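Long-range contacts in carbamate kinase (Aeropyrum pernix, PDB 2E9Y), which probably catalyses the reversible transfer of a phosphoryl group between ATP and carbamate: residues Val113-Leu118 / Val189-Gly194; Gly134-Arg139 / Gly160-Val165; Pro239-Asn244 / Gly268-Gly273. All coordinates share one frame; numbering follows the deposited sequence.

The three contacts sit at the corners of a wide triangle, their centres 26 to 29 Å apart, and none touches another. Contact 1, its centre about 9 Å from the centre of the chain, lies in the large mixed sheet, where strands 112-119 and 188-191 run side by side. Contact 2 is nested along the chain inside the loop that contact 1 closes. It belongs to a separate antiparallel sheet, about 10 Å from contact 1 at the nearest atoms. Contact 3 follows later, where the small hairpin of strands 242-243 and 251-252 meets the loop between helices 258-266 and 275-289. One amino acid kinase chain thus carries a central sheet, an outlying sheet and a peripheral hairpin.

Contact 1: residues Val113-Leu118 / Val189-Gly194; sequences VISRVL and VVALGG
This is a buried strand-to-strand contact in the large mixed sheet of the amino acid kinase fold, where strands 112-119 and 188-191 run parallel and then drift apart. The firm backbone link is from Val113 N to Val190 O, 2.8 Å and almost along the C=O axis. Beyond it a side chain takes over. Ser115 OG, anti to its own carbonyl carbon, accepts the N-H of Leu192 at 3.1 Å and a straight 165°. The same hydroxyl gives its hydrogen to Val113 O, only 2.6 Å from OG, approaching from above the carbonyl plane. So OG is held by two bonds at about a right angle, one accepted and one given, and the direction of its hydrogen is fixed. Water 1 donates to Val113 O and accepts from Gly193 N, so the chain leaving strand 188-191 is held outside a regular ladder.

Apolar side chains add to this. Those of Val113 and Val189 cross obliquely, Val113 CG2 3.9 Å from Val189 CG1, while Val113 CB faces Ala191 CB. Leu192 starts out pointing away, but its bent side chain brings CD1 back against Val117 CG2 at 3.3 Å, a tight carbon pair where the two side chains cross at about a right angle. Val113 and Ala191 touch Ile179 of helix 176-185, and Val117 and Leu192 pack on Ile173 of strand 170-173. Gln86 bonds to both Ser115 N and Gly193 O, strand 197-201 pairs with Ser115 and Val117, and Arg116 makes salt bridges to Asp175 and to Glu98 of the second subunit.

Contact 2: residues Gly134-Arg139 / Gly160-Val165; sequences GPIYGR and GFRRVV
Strands 136-137 and 161-165 form a short antiparallel ladder in a small sheet at the surface, consistent with the protruding subdomain of carbamate kinases. Its hydrogen-bonded pair is Tyr137 with Phe161: Tyr137 N reaches Phe161 O at 2.8 Å and a nearly straight 174°, and Phe161 N returns a more bent bond to Tyr137 O.

Phe161 is the side chain to follow. Its CB stands 3.8 Å from Tyr137 O, and CG, anti to the carbonyl carbon, sends the ring lengthwise along the strands toward Arg139. CD1 then meets that same oxygen at 3.6 Å, edge-on and near the ring plane. One atom further, CE1 closes on Arg139 CA at 3.5 Å and also touches its CB, so the outer ring rests on the first turn of helix 139-149, with Gly138 at its N-cap position. Tyr137, on the same face of the sheet, lays CE1 against Arg163 CB, whose arm runs on to a salt bridge with Glu211 and a cation-pi contact with Trp151.

On the other face Arg162 folds back, bent at chi2 and chi3, until NH2 is 3.0 Å from Gly134 O. Water 2 sits at the edge of this guanidinium, in its plane: it accepts from Arg162 NE and Arg163 N and donates to Pro135 O, 2.6 Å from the water oxygen.

Contact 3: residues Pro239-Asn244 / Gly268-Gly273; sequences PGVAVN and GHFPPG
The best-held polar atom here is the oxygen of water 3, gripped by two hydrogen bonds, both donated by the water. One hydrogen goes to Ala242 O at 2.7 Å, the other to His269 O at 2.6 Å. No direct hydrogen bond joins segments 239-244 and 268-273, so this water is their polar bridge, and with both hydrogens spent its rotation is largely fixed. It also lies at the edge of the His269 imidazole, in the ring plane.

Ala242 O has a second neighbour in Phe270. That ring presents its edge, with CE1 3.6 Å from the oxygen and near the ring plane. The same CE1 comes within 3.4 Å of Val241 CG1, which is anti to its own backbone N; the valine and the phenylalanine cross at about a right angle. Behind, His269 CB sits over the centre of one face of the phenyl ring.

In the fold, this contact fastens a beta hairpin, strands 242-243 and 251-252, to the loop joining helices 258-266 and 275-289, in the later half of the amino acid kinase chain, the part that binds nucleotide in relatives. Val279 of helix 275-289 packs on both Val241 and Phe270, and Tyr264 of helix 258-266 touches Phe270 as well. An alanine here, in place of Phe270, would take away the ring that meets Val241, Ala242 O and the two helices, and would probably leave the hairpin tied to the loop more loosely.

Farther out, Asn244 and His269 run side by side, amide and ring planes 27° apart. Asn244 OD1 meets the imidazole edge near its plane, 3.7 Å from His269 CE1, and takes a weak hydrogen bond from Arg247 NH2.

Contact 1: residues Val113-Leu118 / Val189-Gly194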
ATOM      1  N   VAL A 113       2.888   5.602  -5.113  1.00 13.45           N
ATOM      2  CA  VAL A 113       3.922   5.884  -4.127  1.00 14.03           C
ATOM      3  C   VAL A 113       3.365   5.967  -2.711  1.00 13.96           C
ATOM      4  O   VAL A 113       2.507   6.802  -2.425  1.00 12.80           O
ATOM      5  CB  VAL A 113       4.652   7.210  -4.441  1.00 15.91           C
ATOM      6  CG1 VAL A 113       5.825   7.402  -3.479  1.00 16.42           C
ATOM      7  CG2 VAL A 113       5.142   7.211  -5.886  1.00 17.35           C
ATOM      8  N   ILE A 114       3.840   5.085  -1.833  1.00 14.64           N
ATOM      9  CA  ILE A 114       3.418   5.161  -0.455  1.00 14.79           C
ATOM     10  C   ILE A 114       4.051   6.408   0.120  1.00 14.65           C
ATOM     11  O   ILE A 114       5.249   6.606   0.025  1.00 16.12           O
ATOM     12  CB  ILE A 114       3.922   3.922   0.303  1.00 16.67           C
ATOM     13  CG1 ILE A 114       3.334   2.611  -0.255  1.00 17.37           C
ATOM     14  CG2 ILE A 114       3.548   4.007   1.791  1.00 16.82           C
ATOM     15  CD1 ILE A 114       1.807   2.641  -0.363  1.00 16.62           C
ATOM     16  N   SER A 115       3.179   7.274   0.657  1.00 15.09           N
ATOM     17  CA  SER A 115       3.596   8.654   0.914  1.00 14.92           C
ATOM     18  C   SER A 115       3.368   9.084   2.381  1.00 13.46           C
ATOM     19  O   SER A 115       2.288   8.914   2.937  1.00 14.11           O
ATOM     20  CB  SER A 115       2.805   9.550  -0.021  1.00 14.98           C
ATOM     21  OG  SER A 115       3.051   9.121  -1.357  1.00 14.87           O
ATOM     22  N   ARG A 116       4.440   9.630   3.000  1.00 14.21           N
ATOM     23  CA  ARG A 116       4.301  10.193   4.347  1.00 14.87           C
ATOM     24  C   ARG A 116       4.368  11.720   4.301  1.00 16.33           C
ATOM     25  O   ARG A 116       5.020  12.298   3.442  1.00 14.36           O
ATOM     26  CB  ARG A 116       5.469   9.703   5.197  1.00 15.33           C
ATOM     27  CG  ARG A 116       5.443   8.203   5.527  1.00 13.27           C
ATOM     28  CD  ARG A 116       6.821   7.699   5.972  1.00 13.85           C
ATOM     29  NE  ARG A 116       7.780   7.936   4.889  1.00 14.73           N
ATOM     30  CZ  ARG A 116       9.094   7.688   5.092  1.00 15.26           C
ATOM     31  NH1 ARG A 116       9.555   7.231   6.249  1.00 16.87           N
ATOM     32  NH2 ARG A 116       9.950   7.906   4.079  1.00 16.01           N
ATOM     33  N   VAL A 117       3.684  12.377   5.231  1.00 15.00           N
ATOM     34  CA  VAL A 117       3.675  13.832   5.279  1.00 14.89           C
ATOM     35  C   VAL A 117       4.118  14.284   6.664  1.00 15.15           C
ATOM     36  O   VAL A 117       3.614  13.792   7.673  1.00 15.33           O
ATOM     37  CB  VAL A 117       2.265  14.392   4.983  1.00 15.68           C
ATOM     38  CG1 VAL A 117       2.254  15.903   5.132  1.00 14.99           C
ATOM     39  CG2 VAL A 117       1.848  14.015   3.577  1.00 19.26           C
ATOM     40  N   LEU A 118       5.074  15.206   6.708  1.00 14.30           N
ATOM     41  CA  LEU A 118       5.582  15.727   7.978  1.00 15.38           C
ATOM     42  C   LEU A 118       4.629  16.783   8.540  1.00 15.25           C
ATOM     43  O   LEU A 118       4.204  17.687   7.824  1.00 16.20           O
ATOM     44  CB  LEU A 118       6.971  16.354   7.774  1.00 15.52           C
ATOM     45  CG  LEU A 118       7.685  16.900   9.019  1.00 17.88           C
ATOM     46  CD1 LEU A 118       8.082  15.742   9.918  1.00 16.23           C
ATOM     47  CD2 LEU A 118       8.919  17.693   8.617  1.00 18.70           C
ATOM     48  N   VAL A 189       1.423   9.306 -12.141  1.00 17.86           N
ATOM     49  CA  VAL A 189       1.900   8.776 -10.868  1.00 18.30           C
ATOM     50  C   VAL A 189       0.833   9.020  -9.808  1.00 17.94           C
ATOM     51  O   VAL A 189       0.299  10.123  -9.716  1.00 18.80           O
ATOM     52  CB  VAL A 189       3.199   9.493 -10.415  1.00 18.13           C
ATOM     53  CG1 VAL A 189       3.604   9.026  -9.020  1.00 19.59           C
ATOM     54  CG2 VAL A 189       4.322   9.228 -11.415  1.00 18.45           C
ATOM     55  N   VAL A 190       0.517   7.994  -9.020  1.00 16.95           N
ATOM     56  CA  VAL A 190      -0.475   8.134  -7.956  1.00 16.15           C
ATOM     57  C   VAL A 190       0.290   8.267  -6.643  1.00 14.69           C
ATOM     58  O   VAL A 190       1.158   7.449  -6.346  1.00 15.42           O
ATOM     59  CB  VAL A 190      -1.407   6.899  -7.872  1.00 16.21           C
ATOM     60  CG1 VAL A 190      -2.364   7.040  -6.685  1.00 13.44           C
ATOM     61  CG2 VAL A 190      -2.197   6.761  -9.160  1.00 15.91           C
ATOM     62  N   ALA A 191      -0.014   9.302  -5.870  1.00 14.00           N
ATOM     63  CA  ALA A 191       0.688   9.498  -4.610  1.00 14.33           C
ATOM     64  C   ALA A 191      -0.107  10.314  -3.605  1.00 14.53           C
ATOM     65  O   ALA A 191      -1.184  10.827  -3.907  1.00 13.68           O
ATOM     66  CB  ALA A 191       2.044  10.173  -4.872  1.00 15.67           C
ATOM     67  N   LEU A 192       0.444  10.413  -2.401  1.00 15.15           N
ATOM     68  CA  LEU A 192      -0.157  11.176  -1.321  1.00 15.37           C
ATOM     69  C   LEU A 192      -1.616  10.794  -1.085  1.00 14.99           C
ATOM     70  O   LEU A 192      -2.456  11.648  -0.820  1.00 15.21           O
ATOM     71  CB  LEU A 192      -0.034  12.677  -1.640  1.00 18.41           C
ATOM     72  CG  LEU A 192       0.173  13.656  -0.481  1.00 21.70           C
ATOM     73  CD1 LEU A 192       1.263  13.139   0.439  1.00 20.87           C
ATOM     74  CD2 LEU A 192       0.549  15.027  -1.031  1.00 21.13           C
ATOM     75  N   GLY A 193      -1.910   9.499  -1.160  1.00 13.21           N
ATOM     76  CA  GLY A 193      -3.272   9.052  -0.952  1.00 12.56           C
ATOM     77  C   GLY A 193      -3.790   9.404   0.431  1.00 13.37           C
ATOM     78  O   GLY A 193      -3.101   9.201   1.429  1.00 14.17           O
ATOM     79  N   GLY A 194      -5.007   9.934   0.488  1.00 13.28           N
ATOM     80  CA  GLY A 194      -5.631  10.278   1.764  1.00 14.32           C
ATOM     81  C   GLY A 194      -4.959  11.479   2.444  1.00 14.77           C
ATOM     82  O   GLY A 194      -5.211  11.801   3.598  1.00 16.33           O
TER
HETATM   83  O   HOH W   1      -0.356   7.209  -2.065  1.00 13.31           O

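Contact 2: residues Gly134-Arg139 / Gly160-Val165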
ATOM      1  N   GLY A 134     -14.055   6.446  12.153  1.00 19.21           N
ATOM      2  CA  GLY A 134     -14.498   5.182  12.696  1.00 19.40           C
ATOM      3  C   GLY A 134     -15.970   5.085  13.041  1.00 19.57           C
ATOM      4  O   GLY A 134     -16.768   5.947  12.680  1.00 18.51           O
ATOM      5  N   PRO A 135     -16.346   4.026  13.765  1.00 21.09           N
ATOM      6  CA  PRO A 135     -17.709   3.730  14.199  1.00 22.25           C
ATOM      7  C   PRO A 135     -18.164   4.519  15.411  1.00 22.50           C
ATOM      8  O   PRO A 135     -17.423   5.330  15.965  1.00 21.72           O
ATOM      9  CB  PRO A 135     -17.641   2.244  14.502  1.00 21.95           C
ATOM     10  CG  PRO A 135     -16.294   2.138  15.151  1.00 23.87           C
ATOM     11  CD  PRO A 135     -15.413   2.991  14.253  1.00 20.54           C
ATOM     12  N   ILE A 136     -19.399   4.260  15.814  1.00 21.82           N
ATOM     13  CA  ILE A 136     -19.973   4.902  16.979  1.00 21.80           C
ATOM     14  C   ILE A 136     -19.553   4.074  18.185  1.00 22.62           C
ATOM     15  O   ILE A 136     -19.661   2.844  18.174  1.00 23.29           O
ATOM     16  CB  ILE A 136     -21.507   4.943  16.876  1.00 22.41           C
ATOM     17  CG1 ILE A 136     -21.906   5.893  15.744  1.00 22.23           C
ATOM     18  CG2 ILE A 136     -22.115   5.369  18.209  1.00 21.65           C
ATOM     19  CD1 ILE A 136     -23.363   5.833  15.369  1.00 28.92           C
ATOM     20  N   TYR A 137     -19.048   4.749  19.211  1.00 20.32           N
ATOM     21  CA  TYR A 137     -18.603   4.085  20.431  1.00 20.65           C
ATOM     22  C   TYR A 137     -19.589   4.331  21.555  1.00 22.09           C
ATOM     23  O   TYR A 137     -20.210   5.393  21.623  1.00 21.27           O
ATOM     24  CB  TYR A 137     -17.241   4.621  20.866  1.00 20.39           C
ATOM     25  CG  TYR A 137     -16.108   4.263  19.944  1.00 20.63           C
ATOM     26  CD1 TYR A 137     -15.765   5.094  18.881  1.00 19.54           C
ATOM     27  CD2 TYR A 137     -15.364   3.098  20.144  1.00 18.79           C
ATOM     28  CE1 TYR A 137     -14.701   4.779  18.034  1.00 20.58           C
ATOM     29  CE2 TYR A 137     -14.295   2.775  19.305  1.00 19.79           C
ATOM     30  CZ  TYR A 137     -13.969   3.621  18.254  1.00 20.61           C
ATOM     31  OH  TYR A 137     -12.905   3.320  17.427  1.00 19.44           O
ATOM     32  N   GLY A 138     -19.721   3.339  22.433  1.00 23.04           N
ATOM     33  CA  GLY A 138     -20.613   3.464  23.570  1.00 23.86           C
ATOM     34  C   GLY A 138     -19.902   4.239  24.661  1.00 24.47           C
ATOM     35  O   GLY A 138     -18.675   4.333  24.661  1.00 23.77           O
ATOM     36  N   ARG A 139     -20.665   4.793  25.596  1.00 25.38           N
ATOM     37  CA  ARG A 139     -20.088   5.575  26.678  1.00 27.33           C
ATOM     38  C   ARG A 139     -19.002   4.845  27.466  1.00 27.77           C
ATOM     39  O   ARG A 139     -17.902   5.367  27.654  1.00 27.09           O
ATOM     40  CB  ARG A 139     -21.192   6.029  27.633  1.00 29.69           C
ATOM     41  CG  ARG A 139     -20.689   6.831  28.814  1.00 32.94           C
ATOM     42  CD  ARG A 139     -21.831   7.199  29.742  1.00 37.02           C
ATOM     43  NE  ARG A 139     -21.354   7.836  30.963  1.00 40.07           N
ATOM     44  CZ  ARG A 139     -22.148   8.319  31.912  1.00 42.50           C
ATOM     45  NH1 ARG A 139     -23.467   8.239  31.783  1.00 43.68           N
ATOM     46  NH2 ARG A 139     -21.621   8.885  32.991  1.00 43.46           N
ATOM     47  N   GLY A 160     -24.366   7.960  21.246  1.00 19.19           N
ATOM     48  CA  GLY A 160     -22.995   7.440  21.260  1.00 18.89           C
ATOM     49  C   GLY A 160     -21.933   8.536  21.051  1.00 18.18           C
ATOM     50  O   GLY A 160     -22.193   9.730  21.144  1.00 17.89           O
ATOM     51  N   PHE A 161     -20.720   8.077  20.763  1.00 16.39           N
ATOM     52  CA  PHE A 161     -19.581   8.966  20.576  1.00 18.01           C
ATOM     53  C   PHE A 161     -18.768   8.635  19.334  1.00 18.02           C
ATOM     54  O   PHE A 161     -18.776   7.502  18.859  1.00 17.11           O
ATOM     55  CB  PHE A 161     -18.664   8.862  21.793  1.00 19.66           C
ATOM     56  CG  PHE A 161     -19.339   9.205  23.086  1.00 18.77           C
ATOM     57  CD1 PHE A 161     -20.065   8.244  23.780  1.00 22.05           C
ATOM     58  CD2 PHE A 161     -19.286  10.497  23.588  1.00 19.62           C
ATOM     59  CE1 PHE A 161     -20.733   8.569  24.959  1.00 20.61           C
ATOM     60  CE2 PHE A 161     -19.947  10.832  24.764  1.00 20.67           C
ATOM     61  CZ  PHE A 161     -20.673   9.868  25.451  1.00 21.71           C
ATOM     62  N   ARG A 162     -18.061   9.635  18.819  1.00 18.93           N
ATOM     63  CA  ARG A 162     -17.196   9.446  17.662  1.00 18.47           C
ATOM     64  C   ARG A 162     -15.783   9.745  18.135  1.00 19.00           C
ATOM     65  O   ARG A 162     -15.568  10.687  18.904  1.00 18.01           O
ATOM     66  CB  ARG A 162     -17.534  10.427  16.529  1.00 20.16           C
ATOM     67  CG  ARG A 162     -18.872  10.220  15.829  1.00 23.02           C
ATOM     68  CD  ARG A 162     -18.965   8.852  15.151  1.00 21.08           C
ATOM     69  NE  ARG A 162     -17.951   8.617  14.120  1.00 21.29           N
ATOM     70  CZ  ARG A 162     -17.966   9.137  12.892  1.00 21.68           C
ATOM     71  NH1 ARG A 162     -18.946   9.944  12.508  1.00 20.68           N
ATOM     72  NH2 ARG A 162     -17.002   8.826  12.030  1.00 20.83           N
ATOM     73  N   ARG A 163     -14.818   8.943  17.706  1.00 17.61           N
ATOM     74  CA  ARG A 163     -13.445   9.225  18.084  1.00 17.37           C
ATOM     75  C   ARG A 163     -13.031  10.337  17.141  1.00 16.90           C
ATOM     76  O   ARG A 163     -13.327  10.275  15.951  1.00 17.10           O
ATOM     77  CB  ARG A 163     -12.523   8.029  17.847  1.00 17.71           C
ATOM     78  CG  ARG A 163     -11.068   8.349  18.202  1.00 19.65           C
ATOM     79  CD  ARG A 163     -10.066   7.381  17.588  1.00 24.02           C
ATOM     80  NE  ARG A 163      -8.706   7.704  18.021  1.00 23.94           N
ATOM     81  CZ  ARG A 163      -7.609   7.064  17.625  1.00 26.33           C
ATOM     82  NH1 ARG A 163      -7.692   6.051  16.771  1.00 25.92           N
ATOM     83  NH2 ARG A 163      -6.425   7.436  18.094  1.00 26.76           N
ATOM     84  N   VAL A 164     -12.377  11.365  17.667  1.00 16.48           N
ATOM     85  CA  VAL A 164     -11.910  12.458  16.830  1.00 17.07           C
ATOM     86  C   VAL A 164     -10.388  12.467  16.923  1.00 16.42           C
ATOM     87  O   VAL A 164      -9.824  12.238  17.990  1.00 17.68           O
ATOM     88  CB  VAL A 164     -12.476  13.833  17.290  1.00 18.73           C
ATOM     89  CG1 VAL A 164     -13.945  13.955  16.885  1.00 18.52           C
ATOM     90  CG2 VAL A 164     -12.332  13.982  18.793  1.00 18.54           C
ATOM     91  N   VAL A 165      -9.733  12.708  15.795  1.00 17.04           N
ATOM     92  CA  VAL A 165      -8.279  12.740  15.751  1.00 16.65           C
ATOM     93  C   VAL A 165      -7.820  14.053  15.137  1.00 17.48           C
ATOM     94  O   VAL A 165      -8.588  14.736  14.457  1.00 16.86           O
ATOM     95  CB  VAL A 165      -7.705  11.571  14.911  1.00 16.26           C
ATOM     96  CG1 VAL A 165      -8.089  10.238  15.534  1.00 18.26           C
ATOM     97  CG2 VAL A 165      -8.204  11.665  13.485  1.00 14.43           C
TER
HETATM   98  O   HOH W   2     -15.775   7.322  15.532  1.00 20.82           O

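Contact 3: residues Pro239-Asn244 / Gly268-Gly273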
ATOM      1  N   PRO A 239     -18.640  22.931 -10.395  1.00 32.40           N
ATOM      2  CA  PRO A 239     -17.916  23.664 -11.439  1.00 32.72           C
ATOM      3  C   PRO A 239     -16.755  24.549 -10.985  1.00 31.41           C
ATOM      4  O   PRO A 239     -15.975  25.017 -11.809  1.00 32.26           O
ATOM      5  CB  PRO A 239     -19.025  24.458 -12.133  1.00 33.23           C
ATOM      6  CG  PRO A 239     -20.011  24.690 -11.036  1.00 33.54           C
ATOM      7  CD  PRO A 239     -20.054  23.346 -10.350  1.00 33.93           C
ATOM      8  N   GLY A 240     -16.638  24.777  -9.683  1.00 31.49           N
ATOM      9  CA  GLY A 240     -15.544  25.598  -9.190  1.00 31.14           C
ATOM     10  C   GLY A 240     -15.835  26.239  -7.850  1.00 30.81           C
ATOM     11  O   GLY A 240     -16.466  25.634  -6.983  1.00 31.19           O
ATOM     12  N   VAL A 241     -15.371  27.471  -7.678  1.00 29.63           N
ATOM     13  CA  VAL A 241     -15.595  28.202  -6.439  1.00 28.59           C
ATOM     14  C   VAL A 241     -16.738  29.186  -6.659  1.00 30.28           C
ATOM     15  O   VAL A 241     -16.833  29.814  -7.712  1.00 29.55           O
ATOM     16  CB  VAL A 241     -14.337  28.994  -6.015  1.00 27.39           C
ATOM     17  CG1 VAL A 241     -14.578  29.675  -4.682  1.00 27.14           C
ATOM     18  CG2 VAL A 241     -13.137  28.061  -5.926  1.00 24.63           C
ATOM     19  N   ALA A 242     -17.606  29.317  -5.665  1.00 30.98           N
ATOM     20  CA  ALA A 242     -18.730  30.232  -5.777  1.00 32.00           C
ATOM     21  C   ALA A 242     -18.930  31.041  -4.504  1.00 32.18           C
ATOM     22  O   ALA A 242     -18.737  30.540  -3.400  1.00 32.44           O
ATOM     23  CB  ALA A 242     -20.001  29.453  -6.099  1.00 32.09           C
ATOM     24  N   VAL A 243     -19.300  32.307  -4.669  1.00 32.73           N
ATOM     25  CA  VAL A 243     -19.577  33.171  -3.529  1.00 33.56           C
ATOM     26  C   VAL A 243     -21.088  33.070  -3.362  1.00 34.16           C
ATOM     27  O   VAL A 243     -21.806  32.909  -4.349  1.00 33.74           O
ATOM     28  CB  VAL A 243     -19.172  34.637  -3.809  1.00 34.01           C
ATOM     29  CG1 VAL A 243     -17.659  34.749  -3.904  1.00 34.27           C
ATOM     30  CG2 VAL A 243     -19.811  35.119  -5.099  1.00 34.59           C
ATOM     31  N   ASN A 244     -21.572  33.158  -2.128  1.00 35.53           N
ATOM     32  CA  ASN A 244     -23.007  33.034  -1.879  1.00 38.24           C
ATOM     33  C   ASN A 244     -23.468  31.672  -2.390  1.00 40.04           C
ATOM     34  O   ASN A 244     -24.596  31.514  -2.861  1.00 39.72           O
ATOM     35  CB  ASN A 244     -23.776  34.146  -2.594  1.00 37.90           C
ATOM     36  CG  ASN A 244     -23.751  35.451  -1.830  1.00 38.81           C
ATOM     37  OD1 ASN A 244     -22.696  35.907  -1.394  1.00 39.42           O
ATOM     38  ND2 ASN A 244     -24.919  36.065  -1.667  1.00 39.68           N
ATOM     39  N   GLY A 268     -15.665  33.238   6.239  1.00 42.46           N
ATOM     40  CA  GLY A 268     -16.484  32.039   6.291  1.00 41.45           C
ATOM     41  C   GLY A 268     -17.357  31.770   5.081  1.00 40.08           C
ATOM     42  O   GLY A 268     -18.362  31.064   5.181  1.00 40.63           O
ATOM     43  N   HIS A 269     -16.981  32.322   3.933  1.00 38.00           N
ATOM     44  CA  HIS A 269     -17.741  32.121   2.706  1.00 36.51           C
ATOM     45  C   HIS A 269     -17.641  30.687   2.204  1.00 35.88           C
ATOM     46  O   HIS A 269     -18.525  30.208   1.493  1.00 36.72           O
ATOM     47  CB  HIS A 269     -17.234  33.065   1.613  1.00 35.92           C
ATOM     48  CG  HIS A 269     -18.064  34.297   1.445  1.00 35.23           C
ATOM     49  ND1 HIS A 269     -19.189  34.331   0.649  1.00 34.77           N
ATOM     50  CD2 HIS A 269     -17.947  35.533   1.986  1.00 35.29           C
ATOM     51  CE1 HIS A 269     -19.729  35.536   0.707  1.00 34.88           C
ATOM     52  NE2 HIS A 269     -18.995  36.284   1.511  1.00 34.98           N
ATOM     53  N   PHE A 270     -16.566  30.004   2.580  1.00 34.28           N
ATOM     54  CA  PHE A 270     -16.334  28.635   2.134  1.00 34.05           C
ATOM     55  C   PHE A 270     -16.334  27.631   3.281  1.00 34.74           C
ATOM     56  O   PHE A 270     -15.420  27.616   4.106  1.00 34.50           O
ATOM     57  CB  PHE A 270     -15.004  28.577   1.385  1.00 31.32           C
ATOM     58  CG  PHE A 270     -14.840  29.679   0.375  1.00 29.03           C
ATOM     59  CD1 PHE A 270     -15.721  29.793  -0.697  1.00 27.85           C
ATOM     60  CD2 PHE A 270     -13.826  30.620   0.513  1.00 26.81           C
ATOM     61  CE1 PHE A 270     -15.596  30.831  -1.619  1.00 26.42           C
ATOM     62  CE2 PHE A 270     -13.692  31.661  -0.403  1.00 28.21           C
ATOM     63  CZ  PHE A 270     -14.578  31.767  -1.470  1.00 26.28           C
ATOM     64  N   PRO A 271     -17.361  26.764   3.333  1.00 35.32           N
ATOM     65  CA  PRO A 271     -17.514  25.739   4.370  1.00 35.06           C
ATOM     66  C   PRO A 271     -16.215  25.015   4.705  1.00 34.43           C
ATOM     67  O   PRO A 271     -15.575  24.432   3.832  1.00 34.15           O
ATOM     68  CB  PRO A 271     -18.559  24.803   3.772  1.00 36.00           C
ATOM     69  CG  PRO A 271     -19.429  25.745   3.000  1.00 37.04           C
ATOM     70  CD  PRO A 271     -18.408  26.623   2.305  1.00 35.81           C
ATOM     71  N   PRO A 272     -15.809  25.045   5.984  1.00 34.44           N
ATOM     72  CA  PRO A 272     -14.578  24.389   6.433  1.00 34.21           C
ATOM     73  C   PRO A 272     -14.550  22.901   6.088  1.00 33.64           C
ATOM     74  O   PRO A 272     -13.485  22.290   6.027  1.00 34.10           O
ATOM     75  CB  PRO A 272     -14.595  24.622   7.942  1.00 34.73           C
ATOM     76  CG  PRO A 272     -15.314  25.930   8.072  1.00 35.97           C
ATOM     77  CD  PRO A 272     -16.458  25.758   7.099  1.00 35.21           C
ATOM     78  N   GLY A 273     -15.725  22.326   5.856  1.00 33.39           N
ATOM     79  CA  GLY A 273     -15.799  20.911   5.543  1.00 33.15           C
ATOM     80  C   GLY A 273     -15.779  20.538   4.074  1.00 32.16           C
ATOM     81  O   GLY A 273     -15.904  19.360   3.742  1.00 32.82           O
TER
HETATM   82  O   HOH W   3     -19.613  30.768  -0.809  1.00 38.16           O